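Long-range contact in pyrrolidone-carboxylate peptidase (Pyrococcus furiosus, PDB 1X10), which removes N-terminal pyroglutamyl (5-oxoproline) residues from peptides, working as a thiol peptidase, except where proline follows: residues Ala75-Arg80 with Phe164-Tyr169. The protein carries 3 engineered substitutions. Numbering follows the deposited sequence.
Sequences AISIER and FIHVPY
E79 and H166 meet on one face of the mixed sheet, where the antiparallel strands 76-83 and 161-167 run side by side and a carboxylate grips an imidazole. Following E79 outward, CB packs 3.5 Å from F164 O, the same carbonyl that takes the E79 backbone N-H. CG, turned beside its own backbone N (chi1 -56°), lies 3.9 Å from F164 CB and near the F164 ring. The chain then bends at chi2, bringing CD toward H166. At the tip, H166 ND1 donates its hydrogen to E79 OE1, the two atoms 2.7 Å apart, on the anti side of the carboxylate but 25° out of its plane, while OE1 lies near the ring plane of H166; carboxylate and imidazole planes stand 87° apart. OE1 also forms a salt bridge with R73, and OE2 is hydrogen-bonded to S134, so both oxygens of this buried acid have partners. F164 suits its place because its flat ring lays CE1 3.4 Å above the centre of the imidazole. An alanine in place of E79 would probably leave H166 ND1 and R73 without their carboxylate mate and the imidazole freer to turn.

S77 and H166 form a hydrogen-bonded pair, with S77 N to H166 O and H166 N to S77 O both bonded. The small S77 side chain fits close to the histidine: OG sits 3.2 Å from H166 CB, bonds R73, and shares a water with A75 O and, weakly, H166 O. The other face is apolar, and the beta-branched isoleucines suit it: I76 CG2 touches I165 CG2 at 3.9 Å. On the other side of its ring, H166 NE2 is hydrogen-bonded to S142, the engineered serine at the nucleophile position, completing the Cys-His-Glu active site of the C15 peptidases, here with serine replacing the thiol.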
ATOM      1  N   ALA A  75      10.010  -7.478   1.067  1.00 11.54           N
ATOM      2  CA  ALA A  75      10.868  -8.498   1.637  1.00 10.74           C
ATOM      3  C   ALA A  75      11.353  -9.435   0.547  1.00 10.81           C
ATOM      4  O   ALA A  75      10.901  -9.358  -0.599  1.00 10.43           O
ATOM      5  CB  ALA A  75      10.103  -9.282   2.695  1.00 10.63           C
ATOM      6  N   ILE A  76      12.285 -10.311   0.908  1.00  9.99           N
ATOM      7  CA  ILE A  76      12.808 -11.290  -0.038  1.00  9.82           C
ATOM      8  C   ILE A  76      11.646 -12.201  -0.412  1.00  9.90           C
ATOM      9  O   ILE A  76      10.870 -12.616   0.455  1.00 10.56           O
ATOM     10  CB  ILE A  76      13.915 -12.163   0.600  1.00  9.80           C
ATOM     11  CG1 ILE A  76      15.131 -11.301   0.967  1.00  9.74           C
ATOM     12  CG2 ILE A  76      14.307 -13.292  -0.360  1.00  9.40           C
ATOM     13  CD1 ILE A  76      15.822 -10.637  -0.226  1.00  9.48           C
ATOM     14  N   SER A  77      11.497 -12.502  -1.694  1.00  9.77           N
ATOM     15  CA  SER A  77      10.428 -13.389  -2.108  1.00 10.06           C
ATOM     16  C   SER A  77      10.982 -14.527  -2.946  1.00 10.08           C
ATOM     17  O   SER A  77      11.794 -14.319  -3.850  1.00 10.17           O
ATOM     18  CB  SER A  77       9.334 -12.629  -2.876  1.00 10.45           C
ATOM     19  OG  SER A  77       9.856 -11.888  -3.961  1.00 11.11           O
ATOM     20  N   ILE A  78      10.543 -15.733  -2.616  1.00  9.75           N
ATOM     21  CA  ILE A  78      10.972 -16.944  -3.307  1.00  9.87           C
ATOM     22  C   ILE A  78       9.810 -17.400  -4.183  1.00  9.87           C
ATOM     23  O   ILE A  78       8.720 -17.686  -3.683  1.00  9.23           O
ATOM     24  CB  ILE A  78      11.335 -18.030  -2.282  1.00 10.75           C
ATOM     25  CG1 ILE A  78      12.363 -17.464  -1.290  1.00 11.62           C
ATOM     26  CG2 ILE A  78      11.901 -19.251  -2.996  1.00 11.62           C
ATOM     27  CD1 ILE A  78      12.446 -18.224   0.037  1.00 12.87           C
ATOM     28  N   GLU A  79      10.048 -17.448  -5.492  1.00  9.16           N
ATOM     29  CA  GLU A  79       9.019 -17.822  -6.456  1.00  9.49           C
ATOM     30  C   GLU A  79       8.660 -19.305  -6.451  1.00  9.84           C
ATOM     31  O   GLU A  79       9.514 -20.182  -6.578  1.00  9.15           O
ATOM     32  CB  GLU A  79       9.447 -17.390  -7.864  1.00  9.85           C
ATOM     33  CG  GLU A  79       9.764 -15.898  -7.986  1.00  9.28           C
ATOM     34  CD  GLU A  79       8.565 -15.008  -7.677  1.00 10.23           C
ATOM     35  OE1 GLU A  79       8.764 -13.789  -7.459  1.00 10.43           O
ATOM     36  OE2 GLU A  79       7.423 -15.520  -7.658  1.00  9.28           O
ATOM     37  N   ARG A  80       7.371 -19.568  -6.311  1.00 10.37           N
ATOM     38  CA  ARG A  80       6.866 -20.929  -6.279  1.00 11.60           C
ATOM     39  C   ARG A  80       6.640 -21.509  -7.666  1.00 10.75           C
ATOM     40  O   ARG A  80       6.850 -22.704  -7.891  1.00  9.94           O
ATOM     41  CB  ARG A  80       5.543 -20.958  -5.513  1.00 12.76           C
ATOM     42  CG  ARG A  80       4.905 -22.331  -5.377  1.00 15.96           C
ATOM     43  CD  ARG A  80       3.651 -22.237  -4.514  1.00 18.34           C
ATOM     44  NE  ARG A  80       3.734 -23.145  -3.376  1.00 22.52           N
ATOM     45  CZ  ARG A  80       3.506 -22.798  -2.118  1.00 21.92           C
ATOM     46  NH1 ARG A  80       3.175 -21.552  -1.816  1.00 23.33           N
ATOM     47  NH2 ARG A  80       3.611 -23.703  -1.161  1.00 25.28           N
ATOM     48  N   PHE A 164      13.734 -19.112  -8.615  1.00  9.34           N
ATOM     49  CA  PHE A 164      13.905 -17.678  -8.724  1.00  9.22           C
ATOM     50  C   PHE A 164      13.669 -16.949  -7.403  1.00  9.56           C
ATOM     51  O   PHE A 164      12.766 -17.291  -6.634  1.00 10.14           O
ATOM     52  CB  PHE A 164      12.947 -17.133  -9.788  1.00  9.21           C
ATOM     53  CG  PHE A 164      13.346 -15.798 -10.318  1.00  8.21           C
ATOM     54  CD1 PHE A 164      13.182 -14.652  -9.550  1.00  8.29           C
ATOM     55  CD2 PHE A 164      13.966 -15.691 -11.554  1.00  8.74           C
ATOM     56  CE1 PHE A 164      13.637 -13.419 -10.008  1.00  7.69           C
ATOM     57  CE2 PHE A 164      14.425 -14.462 -12.016  1.00  7.83           C
ATOM     58  CZ  PHE A 164      14.261 -13.329 -11.244  1.00  7.87           C
ATOM     59  N   ILE A 165      14.487 -15.935  -7.153  1.00  9.75           N
ATOM     60  CA  ILE A 165      14.375 -15.129  -5.944  1.00  9.70           C
ATOM     61  C   ILE A 165      14.319 -13.657  -6.323  1.00  9.85           C
ATOM     62  O   ILE A 165      15.165 -13.169  -7.069  1.00  9.33           O
ATOM     63  CB  ILE A 165      15.587 -15.346  -5.013  1.00 10.44           C
ATOM     64  CG1 ILE A 165      15.572 -16.779  -4.479  1.00 10.91           C
ATOM     65  CG2 ILE A 165      15.559 -14.336  -3.862  1.00  9.98           C
ATOM     66  CD1 ILE A 165      16.781 -17.119  -3.619  1.00 12.24           C
ATOM     67  N   HIS A 166      13.308 -12.953  -5.826  1.00  9.66           N
ATOM     68  CA  HIS A 166      13.182 -11.528  -6.109  1.00  9.91           C
ATOM     69  C   HIS A 166      13.610 -10.737  -4.879  1.00 10.48           C
ATOM     70  O   HIS A 166      13.313 -11.129  -3.747  1.00 10.40           O
ATOM     71  CB  HIS A 166      11.732 -11.169  -6.462  1.00 10.35           C
ATOM     72  CG  HIS A 166      11.439 -11.197  -7.931  1.00 10.05           C
ATOM     73  ND1 HIS A 166      10.583 -12.112  -8.502  1.00 10.25           N
ATOM     74  CD2 HIS A 166      11.879 -10.411  -8.944  1.00 11.28           C
ATOM     75  CE1 HIS A 166      10.503 -11.889  -9.802  1.00 10.76           C
ATOM     76  NE2 HIS A 166      11.280 -10.862 -10.096  1.00 11.13           N
ATOM     77  N   VAL A 167      14.304  -9.623  -5.100  1.00 10.78           N
ATOM     78  CA  VAL A 167      14.740  -8.779  -3.999  1.00 10.77           C
ATOM     79  C   VAL A 167      14.107  -7.401  -4.148  1.00 11.30           C
ATOM     80  O   VAL A 167      13.793  -6.968  -5.254  1.00 11.26           O
ATOM     81  CB  VAL A 167      16.286  -8.613  -3.967  1.00 10.70           C
ATOM     82  CG1 VAL A 167      16.957  -9.988  -3.941  1.00 11.24           C
ATOM     83  CG2 VAL A 167      16.764  -7.790  -5.165  1.00 10.64           C
ATOM     84  N   PRO A 168      13.891  -6.703  -3.025  1.00 11.53           N
ATOM     85  CA  PRO A 168      13.293  -5.368  -3.068  1.00 11.43           C
ATOM     86  C   PRO A 168      14.325  -4.370  -3.582  1.00 11.45           C
ATOM     87  O   PRO A 168      15.481  -4.725  -3.827  1.00 11.33           O
ATOM     88  CB  PRO A 168      12.953  -5.089  -1.600  1.00 11.90           C
ATOM     89  CG  PRO A 168      12.839  -6.460  -0.981  1.00 11.36           C
ATOM     90  CD  PRO A 168      13.966  -7.205  -1.642  1.00 11.48           C
ATOM     91  N   TYR A 169      13.896  -3.128  -3.756  1.00 11.81           N
ATOM     92  CA  TYR A 169      14.803  -2.057  -4.160  1.00 11.62           C
ATOM     93  C   TYR A 169      15.792  -1.953  -3.001  1.00 11.71           C
ATOM     94  O   TYR A 169      15.432  -2.267  -1.864  1.00 10.35           O
ATOM     95  CB  TYR A 169      14.085  -0.707  -4.171  1.00 11.83           C
ATOM     96  CG  TYR A 169      13.249  -0.357  -5.370  1.00 12.25           C
ATOM     97  CD1 TYR A 169      13.821  -0.228  -6.637  1.00 13.19           C
ATOM     98  CD2 TYR A 169      11.902  -0.029  -5.217  1.00 12.96           C
ATOM     99  CE1 TYR A 169      13.069   0.231  -7.721  1.00 13.58           C
ATOM    100  CE2 TYR A 169      11.148   0.435  -6.286  1.00 13.49           C
ATOM    101  CZ  TYR A 169      11.735   0.566  -7.530  1.00 13.71           C
ATOM    102  OH  TYR A 169      10.990   1.057  -8.574  1.00 14.75           O
TER
HETATM  103  O   HOH W   1      10.999  -9.360  -3.311  1.00  8.10           O
HETATM  104  O   HOH W   2      12.082 -20.364  -6.566  1.00  8.83           O